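Local coordinates for protein 2-C-methyl-D-erythritol 4-phosphate cytidylyltransferase (Anaerococcus prevotii, PDB 4KT7) that probably transfers the cytidylyl group of CTP to 2-C-methyl-D-erythritol 4-phosphate, releasing diphosphate, in the non-mevalonate route to isoprenoid precursors, at residues S194-F197 against E198-R202; K174-Y177 against A178-K182; S91-E94 against G95-A98; S117-L120 against F121-I125; E41-L44 against D45-R49. One frame throughout, in Å; residues are numbered along the deposited sequence.

Overall arrangement
All five contacts are local, along a helix or at its end, and form two clusters. Interaction 2, on helix 173-184, is the middle of the first: its centre is about 11 Å from those of interactions 1 and 3. It touches interaction 1 through Met179 CE and Arg202 NH1 (3.5 Å), and interaction 3 through Tyr180 CD1 and Leu96 CD1 (3.7 Å). Interactions 4 and 5, centres about 12 Å apart, are joined by the Glu118 OE1 to Arg49 NE salt bridge (3.0 Å). Interactions 1 and 5 lie on opposite sides of the chain's centre. A sodium ion sits about 9 Å from the side chain of Glu198 in interaction 1.

Interaction 1: residues S194-F197 against E198-R202; sequences SQLF and EFFDR
Phe197 O and Arg202 N form a backbone hydrogen bond of 3.0 Å, the donor standing nearly on the extension of the carbonyl bond. Gln195 O is gripped twice, by Glu198 N at 2.9 Å and by Phe199 N at 3.1 Å. The two donors arrive differently: Phe199 N comes almost end-on to the carbonyl (C=O to donor angle 162°), whereas Glu198 N stands well above the carbonyl plane, off the lone pairs. One water donates to both Phe197 O and Arg202 O and so bridges the two carbonyls at the helix end. Another donates to Glu198 OE2 and Ser194 OG; OG is bonded to Asp192, and OE2 to Thr156 OG1 of the second subunit, which ties this turn to the dimer partner.

Packing begins at Gln195. With CG anti to the backbone N (chi1 -169°), its extended chain slants across the Phe199 side chain, Gln195 CD lying 3.6 Å from Phe199 CE2 and the amide turned 45° from the ring plane. The far end is held by Thr191 N, which bonds Gln195 OE1. Leu196 and Phe200 run side by side in the same direction, Leu196 CD2 meeting Phe200 CE2 at 3.9 Å. The Phe197 ring meets the aliphatic start of Arg202, Phe197 CD2 being 3.8 Å from Arg202 CB, while the guanidinium continues to a salt bridge with Glu204.

Asp201, in a left-handed backbone conformation with positive phi, supplies a second closing bond from its N to Glu198 O (3.3 Å). Together with the Arg202 N to Phe197 O bond, this is the Schellman motif that terminates the helix.

Interaction 2: residues K174-Y177 against A178-K182; sequences KLIY and AMYEK
Lys174 O accepts from Ala178 N at 2.8 Å, the shortest of the four backbone bonds that join 174-177 to 178-182. Met179 N follows on Leu175 O, Tyr180 N on Ile176 O and Glu181 N on Tyr177 O, the regular i to i+4 pattern of an alpha-helix.

Three pairs of side chains follow the same spacing. Tyr177 has CG anti to the backbone N (chi1 -168°), which turns the CD1-CE1 side of its ring to Glu181; CE1 is 3.5 Å from CD of the carboxylate, and the two planes stand 64° apart. Ile176 and Tyr180 point the same way, with CG1 of the former 4.0 Å from CD1 of the latter. The Tyr180 ring also presents its edge to Ile176 O, which lies in the ring plane 3.6 Å from CD1. The Tyr180 hydroxyl is bonded to Asp193. Met179, present as selenomethionine, bends at chi2 and chi3 and brings CE within 4.2 Å of Leu175 CD1; nearer the backbone, its CG is 3.2 Å from Leu175 O.

Replacing Tyr177 by an alanine would probably leave Glu181 without its ring neighbour and open a gap where the tyrosine meets Phe93 and Lys97.

Those two residues belong to helix 88-97, where Tyr180 also packs on Arg88, Thr92 and Leu96. Leu175 packs on Phe197, and Met179 and Tyr180 on Leu196, so helix 173-184 lies between helices 88-97 and 196-199.

Interaction 3: residues S91-E94 against G95-A98; sequences STFE and GLKA
The Phe93 ring takes the aliphatic chain of Lys97 over one face: Lys97 CG lies 4.2 Å from the ring centroid and 24° off the ring normal, a CH-pi contact displaced toward the rim. CD of the lysine continues past the same ring, 3.8 Å from Phe93 CE2. Leu96 CD1 approaches obliquely, 4.2 Å from Phe93 CD1, the Leu96 and Phe93 side chains crossing at about a right angle.

A bend at chi3 (-71°) turns the lysine tail toward Glu94, whose own chain is bent at chi2. The two run side by side and meet in a salt bridge, Lys97 NZ to Glu94 OE2 at 2.7 Å. The ammonium comes on the syn side of that oxygen and 27° out of the carboxylate plane. Exchanging Glu94 for a leucine is likely to leave Lys97 NZ without its anionic mate and its tail freer to swing off the ring.

The backbone beneath is helical, with Leu96 N bonding Thr92 O at 2.7 Å in the carbonyl plane; the final bond, Ala98 N to Glu94 O, is weak. On the buried side Leu96 packs on Ile13 and Thr92 on Thr15 of strand 10-16. This is an amphipathic helix bearing an i to i+3 salt bridge, the link of a beta-alpha-beta crossover between parallel strands 79-83 and 105-110, which are separated by strands 55-60 and 10-16.

Interaction 4: residues S117-L120 against F121-I125; sequences SEEL and FLKTI
Thr124 is turned so that OG1 stands beside its own backbone N (chi1 -54°), which brings the hydroxyl back onto Leu120 O at 2.7 Å. That carbonyl oxygen also accepts from Thr124 N at 3.0 Å, and the two donors reach it from opposite faces of the carbonyl plane. A buried hydroxyl is thereby satisfied within the helix. At the other end, chi1 of 64° places Ser117 OG to accept from Leu120 N at 3.1 Å, an N-cap bond; OG is bonded to Glu212 as well.

Phe121 has CD2 3.1 Å from Ser117 O, the carbonyl standing oblique to the ring, whereas the Phe121 N to Ser117 O bond is weak and long. Glu119 and Lys123 meet through their aliphatic parts, CG to CD at 3.9 Å, but their charged ends do not touch. Lys123 NZ donates to a water at 2.8 Å near the glutamate, and to His210 O.

The buried side of helix 118-127 rests on the central sheet. Leu120 and Thr124 pack on Pro168 of strand 168-172 and Thr136 of strand 133-139, and Phe121 lies on Leu107 of strand 105-110, edge-to-face with His109.

Interaction 5: residues E41-L44 against D45-R49; sequences EITL and DTVSR
Asp45 lays its carboxylate beside Glu41 O, with CG 3.2 Å and CB 3.3 Å from that oxygen, one turn along helix 39-48. This helix is the link of a beta-alpha-beta crossover between the adjacent parallel strands 10-16 and 55-60. Asp45 N bonds the same Glu41 O at 2.8 Å. The nearby carbonyl oxygen would be expected to disfavour the negative charge, which is probably offset by the salt bridges of Asp45 to Arg37 and Lys74; Tyr75 OH also bonds OD1, fixing the carboxylate from outside the helix.

On the buried side, Leu44 packs on Ile56 and Leu58 of strand 55-60 and on Leu72 of helix 65-73, while Val47 rests on Ile56 and on Phe121 of helix 118-127. Thr43 and Val47 meet loosely, CG2 to CG2 at 4.4 Å; their backbones are joined by a straight bond, Val47 N to Thr43 O (N-H to acceptor angle 167°). Leu44 O takes Ser48 N at 2.9 Å.

Ile42 O, on a partly exposed side of the helix, accepts from Thr46 N at 3.2 Å and also from a water at 2.7 Å; the same water donates to Thr46 OG1 at 3.1 Å, bridging carbonyl and hydroxyl across one helical turn.

Interaction 1: residues S194-F197 against E198-R202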
# COMPACT_ATOMS: atom_id res chain seq x y z
N SER A 194 16.29 -2.73 8.81
CA SER A 194 17.08 -3.44 7.81
C SER A 194 17.80 -2.49 6.86
O SER A 194 18.77 -2.89 6.22
CB SER A 194 16.24 -4.44 7.00
OG SER A 194 15.42 -3.77 6.06
N GLN A 195 17.36 -1.23 6.79
CA GLN A 195 18.05 -0.26 5.93
C GLN A 195 19.42 0.08 6.53
O GLN A 195 20.31 0.60 5.84
CB GLN A 195 17.22 1.01 5.71
CG GLN A 195 17.81 1.92 4.60
CD GLN A 195 16.99 3.16 4.36
OE1 GLN A 195 16.30 3.65 5.26
NE2 GLN A 195 17.06 3.69 3.14
N LEU A 196 19.61 -0.25 7.81
CA LEU A 196 20.91 -0.05 8.43
C LEU A 196 21.99 -0.78 7.62
O LEU A 196 23.13 -0.33 7.53
CB LEU A 196 20.90 -0.53 9.89
CG LEU A 196 20.09 0.34 10.86
CD1 LEU A 196 20.11 -0.26 12.27
CD2 LEU A 196 20.64 1.75 10.89
N PHE A 197 21.60 -1.88 7.00
CA PHE A 197 22.56 -2.68 6.24
C PHE A 197 23.07 -1.95 5.02
O PHE A 197 24.21 -2.17 4.60
CB PHE A 197 21.96 -4.04 5.91
CG PHE A 197 21.93 -4.96 7.09
CD1 PHE A 197 21.04 -4.75 8.13
CD2 PHE A 197 22.81 -6.03 7.17
CE1 PHE A 197 21.04 -5.58 9.24
CE2 PHE A 197 22.79 -6.87 8.27
CZ PHE A 197 21.91 -6.63 9.31
N GLU A 198 22.24 -1.07 4.47
CA GLU A 198 22.66 -0.29 3.31
C GLU A 198 23.51 0.88 3.75
O GLU A 198 24.53 1.18 3.14
CB GLU A 198 21.44 0.21 2.53
CG GLU A 198 20.66 -0.91 1.86
CD GLU A 198 19.26 -0.47 1.44
OE1 GLU A 198 19.13 0.44 0.57
OE2 GLU A 198 18.28 -1.05 1.97
N PHE A 199 23.11 1.54 4.83
CA PHE A 199 23.87 2.71 5.28
C PHE A 199 25.30 2.37 5.71
O PHE A 199 26.21 3.17 5.57
CB PHE A 199 23.16 3.42 6.44
CG PHE A 199 22.02 4.28 5.99
CD1 PHE A 199 22.24 5.33 5.10
CD2 PHE A 199 20.74 4.06 6.46
CE1 PHE A 199 21.18 6.13 4.67
CE2 PHE A 199 19.68 4.87 6.04
CZ PHE A 199 19.90 5.90 5.14
N PHE A 200 25.49 1.16 6.22
CA PHE A 200 26.83 0.83 6.71
C PHE A 200 27.55 -0.17 5.83
O PHE A 200 28.45 -0.85 6.28
CB PHE A 200 26.77 0.41 8.18
CG PHE A 200 26.22 1.49 9.06
CD1 PHE A 200 26.93 2.67 9.25
CD2 PHE A 200 24.97 1.36 9.63
CE1 PHE A 200 26.41 3.69 10.04
CE2 PHE A 200 24.44 2.39 10.42
CZ PHE A 200 25.16 3.55 10.62
N ASP A 201 27.13 -0.23 4.57
CA ASP A 201 27.89 -0.91 3.54
C ASP A 201 28.09 -2.39 3.83
O ASP A 201 29.15 -2.95 3.56
CB ASP A 201 29.23 -0.20 3.36
CG ASP A 201 29.08 1.14 2.67
OD1 ASP A 201 28.06 1.30 1.96
OD2 ASP A 201 29.95 2.02 2.83
N ARG A 202 27.08 -3.02 4.41
CA ARG A 202 27.17 -4.44 4.72
C ARG A 202 26.98 -5.29 3.48
O ARG A 202 26.12 -5.01 2.64
CB ARG A 202 26.13 -4.82 5.77
CG ARG A 202 26.26 -4.02 7.03
CD ARG A 202 27.68 -4.09 7.56
NE ARG A 202 28.03 -5.43 8.01
CZ ARG A 202 28.86 -5.67 9.02
NH1 ARG A 202 29.41 -4.66 9.68
NH2 ARG A 202 29.13 -6.92 9.38
O HOH W 1 17.30 -3.05 3.45
O HOH W 2 18.82 2.77 1.15
O HOH W 3 25.01 -2.56 1.89

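Interaction 2: residues K174-Y177 against A178-K182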
# COMPACT_ATOMS: atom_id res chain seq x y z
N LYS A 174 24.29 -9.72 17.73
CA LYS A 174 25.47 -8.85 17.80
C LYS A 174 25.50 -7.90 16.62
O LYS A 174 25.87 -6.74 16.74
CB LYS A 174 26.76 -9.66 17.81
CG LYS A 174 27.01 -10.38 19.12
CD LYS A 174 28.49 -10.67 19.31
CE LYS A 174 28.74 -11.27 20.69
NZ LYS A 174 30.19 -11.33 21.01
N LEU A 175 25.10 -8.40 15.47
CA LEU A 175 25.14 -7.59 14.27
C LEU A 175 24.18 -6.43 14.37
O LEU A 175 24.59 -5.29 14.22
CB LEU A 175 24.83 -8.45 13.05
CG LEU A 175 25.02 -7.76 11.70
CD1 LEU A 175 26.40 -7.13 11.63
CD2 LEU A 175 24.84 -8.80 10.58
N ILE A 176 22.90 -6.70 14.64
CA ILE A 176 21.94 -5.61 14.74
C ILE A 176 22.26 -4.66 15.88
O ILE A 176 22.11 -3.45 15.73
CB ILE A 176 20.47 -6.09 14.80
CG1 ILE A 176 19.51 -4.94 14.50
CG2 ILE A 176 20.14 -6.69 16.15
CD1 ILE A 176 19.75 -4.32 13.12
N TYR A 177 22.74 -5.19 17.01
CA TYR A 177 23.15 -4.31 18.10
C TYR A 177 24.30 -3.41 17.66
O TYR A 177 24.29 -2.21 17.95
CB TYR A 177 23.56 -5.13 19.33
CG TYR A 177 23.71 -4.32 20.61
CD1 TYR A 177 24.86 -3.58 20.86
CD2 TYR A 177 22.71 -4.31 21.58
CE1 TYR A 177 25.00 -2.84 22.04
CE2 TYR A 177 22.85 -3.59 22.77
CZ TYR A 177 23.99 -2.86 22.99
OH TYR A 177 24.12 -2.14 24.16
N ALA A 178 25.29 -3.98 16.97
CA ALA A 178 26.43 -3.18 16.52
C ALA A 178 25.99 -2.11 15.51
O ALA A 178 26.44 -0.95 15.56
CB ALA A 178 27.51 -4.07 15.90
N MSE A 179 25.10 -2.49 14.61
CA MSE A 179 24.55 -1.56 13.63
C MSE A 179 23.82 -0.42 14.35
O MSE A 179 23.88 0.73 13.92
CB MSE A 179 23.56 -2.27 12.70
CG MSE A 179 24.14 -3.30 11.71
SE MSE A 179 25.45 -2.47 10.55
CE MSE A 179 27.04 -3.00 11.56
N TYR A 180 23.12 -0.77 15.42
CA TYR A 180 22.37 0.22 16.19
C TYR A 180 23.28 1.24 16.86
O TYR A 180 22.99 2.45 16.88
CB TYR A 180 21.42 -0.45 17.19
CG TYR A 180 19.97 -0.27 16.78
CD1 TYR A 180 19.38 -1.14 15.88
CD2 TYR A 180 19.24 0.81 17.23
CE1 TYR A 180 18.06 -0.96 15.47
CE2 TYR A 180 17.93 1.01 16.83
CZ TYR A 180 17.35 0.12 15.95
OH TYR A 180 16.04 0.32 15.54
N GLU A 181 24.41 0.78 17.39
CA GLU A 181 25.36 1.71 17.97
C GLU A 181 25.94 2.65 16.91
O GLU A 181 26.11 3.83 17.16
CB GLU A 181 26.48 0.96 18.69
CG GLU A 181 25.97 0.20 19.88
CD GLU A 181 27.10 -0.41 20.70
OE1 GLU A 181 27.78 -1.34 20.20
OE2 GLU A 181 27.31 0.06 21.85
N LYS A 182 26.23 2.12 15.72
CA LYS A 182 26.64 2.95 14.59
C LYS A 182 25.56 3.96 14.21
O LYS A 182 25.86 5.12 13.93
CB LYS A 182 26.95 2.09 13.37
CG LYS A 182 28.30 1.42 13.40
CD LYS A 182 28.47 0.53 12.19
CE LYS A 182 29.92 0.20 11.96
NZ LYS A 182 30.75 1.43 11.72

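Interaction 3: residues S91-E94 against G95-A98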
# COMPACT_ATOMS: atom_id res chain seq x y z
N SER A 91 13.46 3.60 20.97
CA SER A 91 12.67 2.57 21.62
C SER A 91 13.24 1.17 21.38
O SER A 91 13.41 0.38 22.32
CB SER A 91 11.22 2.65 21.16
OG SER A 91 10.60 3.79 21.75
N THR A 92 13.54 0.85 20.13
CA THR A 92 14.10 -0.45 19.81
C THR A 92 15.41 -0.69 20.58
O THR A 92 15.65 -1.77 21.11
CB THR A 92 14.32 -0.53 18.30
OG1 THR A 92 13.04 -0.42 17.68
CG2 THR A 92 15.01 -1.85 17.89
N PHE A 93 16.23 0.35 20.68
CA PHE A 93 17.50 0.21 21.40
C PHE A 93 17.32 -0.07 22.87
O PHE A 93 18.11 -0.83 23.46
CB PHE A 93 18.37 1.44 21.22
CG PHE A 93 19.80 1.22 21.61
CD1 PHE A 93 20.58 0.31 20.93
CD2 PHE A 93 20.37 1.93 22.66
CE1 PHE A 93 21.91 0.09 21.28
CE2 PHE A 93 21.70 1.73 23.02
CZ PHE A 93 22.46 0.80 22.33
N GLU A 94 16.30 0.52 23.50
CA GLU A 94 16.01 0.17 24.89
C GLU A 94 15.65 -1.31 24.97
O GLU A 94 15.99 -2.00 25.93
CB GLU A 94 14.84 0.99 25.44
CG GLU A 94 15.11 2.46 25.68
CD GLU A 94 16.33 2.69 26.55
OE1 GLU A 94 16.34 2.23 27.72
OE2 GLU A 94 17.29 3.32 26.05
N GLY A 95 14.94 -1.79 23.94
CA GLY A 95 14.58 -3.20 23.88
C GLY A 95 15.85 -4.03 23.72
O GLY A 95 16.00 -5.05 24.39
N LEU A 96 16.75 -3.61 22.83
CA LEU A 96 17.99 -4.35 22.58
C LEU A 96 18.92 -4.39 23.79
O LEU A 96 19.61 -5.39 24.01
CB LEU A 96 18.76 -3.77 21.39
CG LEU A 96 18.14 -3.93 20.00
CD1 LEU A 96 18.86 -2.99 19.04
CD2 LEU A 96 18.26 -5.38 19.48
N LYS A 97 18.95 -3.30 24.56
CA LYS A 97 19.77 -3.23 25.78
C LYS A 97 19.28 -4.18 26.87
O LYS A 97 20.05 -4.58 27.75
CB LYS A 97 19.77 -1.80 26.34
CG LYS A 97 20.78 -0.86 25.69
CD LYS A 97 20.87 0.46 26.48
CE LYS A 97 19.62 1.29 26.29
NZ LYS A 97 19.62 2.54 27.12
N ALA A 98 17.99 -4.52 26.83
CA ALA A 98 17.37 -5.33 27.89
C ALA A 98 17.36 -6.83 27.61
O ALA A 98 16.80 -7.61 28.38
CB ALA A 98 15.95 -4.84 28.17

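Interaction 4: residues S117-L120 against F121-I125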
# COMPACT_ATOMS: atom_id res chain seq x y z
N SER A 117 0.37 -14.19 11.53
CA SER A 117 0.08 -15.54 12.00
C SER A 117 1.31 -16.07 12.68
O SER A 117 2.41 -15.55 12.50
CB SER A 117 -0.25 -16.46 10.82
OG SER A 117 0.90 -16.57 9.98
N GLU A 118 1.12 -17.11 13.48
CA GLU A 118 2.24 -17.82 14.10
C GLU A 118 3.21 -18.37 13.04
O GLU A 118 4.43 -18.33 13.21
CB GLU A 118 1.68 -18.95 14.96
CG GLU A 118 2.68 -19.69 15.80
CD GLU A 118 2.02 -20.82 16.57
OE1 GLU A 118 0.87 -20.61 17.04
OE2 GLU A 118 2.63 -21.90 16.69
N GLU A 119 2.66 -18.85 11.92
CA GLU A 119 3.48 -19.36 10.82
C GLU A 119 4.42 -18.31 10.24
O GLU A 119 5.53 -18.63 9.80
CB GLU A 119 2.57 -19.90 9.71
CG GLU A 119 3.31 -20.65 8.63
CD GLU A 119 2.56 -20.66 7.31
OE1 GLU A 119 1.86 -19.66 7.00
OE2 GLU A 119 2.68 -21.66 6.56
N LEU A 120 3.99 -17.05 10.22
CA LEU A 120 4.84 -15.99 9.70
C LEU A 120 6.04 -15.76 10.60
O LEU A 120 7.16 -15.51 10.13
CB LEU A 120 4.05 -14.69 9.55
CG LEU A 120 4.79 -13.52 8.95
CD1 LEU A 120 5.28 -13.88 7.56
CD2 LEU A 120 3.91 -12.26 8.90
N PHE A 121 5.82 -15.83 11.91
CA PHE A 121 6.93 -15.73 12.86
C PHE A 121 7.91 -16.89 12.73
O PHE A 121 9.12 -16.69 12.78
CB PHE A 121 6.42 -15.66 14.30
CG PHE A 121 5.73 -14.35 14.62
CD1 PHE A 121 6.48 -13.24 14.96
CD2 PHE A 121 4.35 -14.25 14.59
CE1 PHE A 121 5.84 -12.02 15.27
CE2 PHE A 121 3.72 -13.06 14.90
CZ PHE A 121 4.47 -11.94 15.24
N LEU A 122 7.38 -18.10 12.58
CA LEU A 122 8.22 -19.28 12.38
C LEU A 122 9.02 -19.19 11.08
O LEU A 122 10.21 -19.53 11.04
CB LEU A 122 7.37 -20.55 12.36
CG LEU A 122 6.69 -20.92 13.69
CD1 LEU A 122 5.82 -22.17 13.55
CD2 LEU A 122 7.73 -21.13 14.77
N LYS A 123 8.39 -18.70 10.01
CA LYS A 123 9.08 -18.55 8.73
C LYS A 123 10.20 -17.54 8.84
O LYS A 123 11.27 -17.71 8.24
CB LYS A 123 8.10 -18.12 7.64
CG LYS A 123 7.22 -19.26 7.13
CD LYS A 123 5.93 -18.71 6.51
CE LYS A 123 6.22 -17.80 5.33
NZ LYS A 123 5.01 -17.06 4.82
N THR A 124 9.95 -16.46 9.58
CA THR A 124 10.97 -15.44 9.78
C THR A 124 12.13 -16.01 10.58
O THR A 124 13.29 -15.81 10.24
CB THR A 124 10.37 -14.23 10.51
OG1 THR A 124 9.22 -13.79 9.79
CG2 THR A 124 11.37 -13.09 10.59
N ILE A 125 11.82 -16.75 11.64
CA ILE A 125 12.87 -17.40 12.44
C ILE A 125 13.69 -18.42 11.62
O ILE A 125 14.93 -18.42 11.65
CB ILE A 125 12.26 -18.05 13.71
CG1 ILE A 125 11.81 -16.97 14.69
CG2 ILE A 125 13.24 -19.01 14.41
CD1 ILE A 125 11.10 -17.55 15.91
O HOH W 4 2.56 -16.73 6.16

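Interaction 5: residues E41-L44 against D45-R49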
# COMPACT_ATOMS: atom_id res chain seq x y z
N GLU A 41 -2.90 -7.18 23.01
CA GLU A 41 -3.21 -8.49 23.58
C GLU A 41 -3.32 -9.56 22.51
O GLU A 41 -2.86 -10.69 22.71
CB GLU A 41 -4.51 -8.45 24.38
CG GLU A 41 -4.40 -7.84 25.76
CD GLU A 41 -5.69 -7.98 26.54
OE1 GLU A 41 -6.64 -7.21 26.27
OE2 GLU A 41 -5.77 -8.87 27.40
N ILE A 42 -3.92 -9.22 21.38
CA ILE A 42 -4.05 -10.17 20.28
C ILE A 42 -2.66 -10.53 19.77
O ILE A 42 -2.36 -11.70 19.49
CB ILE A 42 -4.91 -9.58 19.13
CG1 ILE A 42 -6.28 -9.14 19.66
CG2 ILE A 42 -5.05 -10.58 17.98
CD1 ILE A 42 -6.99 -8.17 18.75
N THR A 43 -1.80 -9.52 19.66
CA THR A 43 -0.44 -9.71 19.19
C THR A 43 0.34 -10.60 20.15
O THR A 43 0.98 -11.58 19.75
CB THR A 43 0.29 -8.37 19.10
OG1 THR A 43 -0.47 -7.48 18.28
CG2 THR A 43 1.69 -8.56 18.50
N LEU A 44 0.29 -10.23 21.42
CA LEU A 44 1.04 -10.93 22.46
C LEU A 44 0.55 -12.37 22.60
O LEU A 44 1.35 -13.29 22.84
CB LEU A 44 0.91 -10.17 23.77
CG LEU A 44 1.97 -10.40 24.84
CD1 LEU A 44 3.35 -10.34 24.22
CD2 LEU A 44 1.83 -9.36 25.93
N ASP A 45 -0.75 -12.57 22.42
CA ASP A 45 -1.31 -13.91 22.38
C ASP A 45 -0.60 -14.75 21.33
O ASP A 45 -0.17 -15.87 21.61
CB ASP A 45 -2.81 -13.88 22.05
CG ASP A 45 -3.68 -13.76 23.29
OD1 ASP A 45 -3.13 -13.79 24.41
OD2 ASP A 45 -4.91 -13.66 23.13
N THR A 46 -0.48 -14.21 20.12
CA THR A 46 0.18 -14.96 19.05
C THR A 46 1.66 -15.22 19.35
O THR A 46 2.11 -16.36 19.22
CB THR A 46 0.01 -14.29 17.67
OG1 THR A 46 -1.38 -14.28 17.30
CG2 THR A 46 0.81 -15.06 16.61
N VAL A 47 2.40 -14.19 19.74
CA VAL A 47 3.84 -14.35 19.96
C VAL A 47 4.15 -15.31 21.11
O VAL A 47 5.10 -16.08 21.04
CB VAL A 47 4.55 -13.00 20.24
CG1 VAL A 47 6.04 -13.23 20.45
CG2 VAL A 47 4.35 -12.05 19.09
N SER A 48 3.33 -15.29 22.15
CA SER A 48 3.61 -16.15 23.30
C SER A 48 3.37 -17.63 22.98
O SER A 48 3.83 -18.50 23.71
CB SER A 48 2.83 -15.71 24.54
OG SER A 48 1.44 -15.90 24.34
N ARG A 49 2.67 -17.91 21.87
CA ARG A 49 2.47 -19.29 21.39
C ARG A 49 3.66 -19.83 20.60
O ARG A 49 3.71 -21.02 20.29
CB ARG A 49 1.20 -19.41 20.52
CG ARG A 49 -0.12 -19.12 21.23
CD ARG A 49 -1.31 -19.73 20.48
NE ARG A 49 -1.16 -19.63 19.03
CZ ARG A 49 -1.69 -18.67 18.27
NH1 ARG A 49 -1.48 -18.67 16.96
NH2 ARG A 49 -2.43 -17.72 18.82
O HOH W 5 -4.03 -13.70 18.74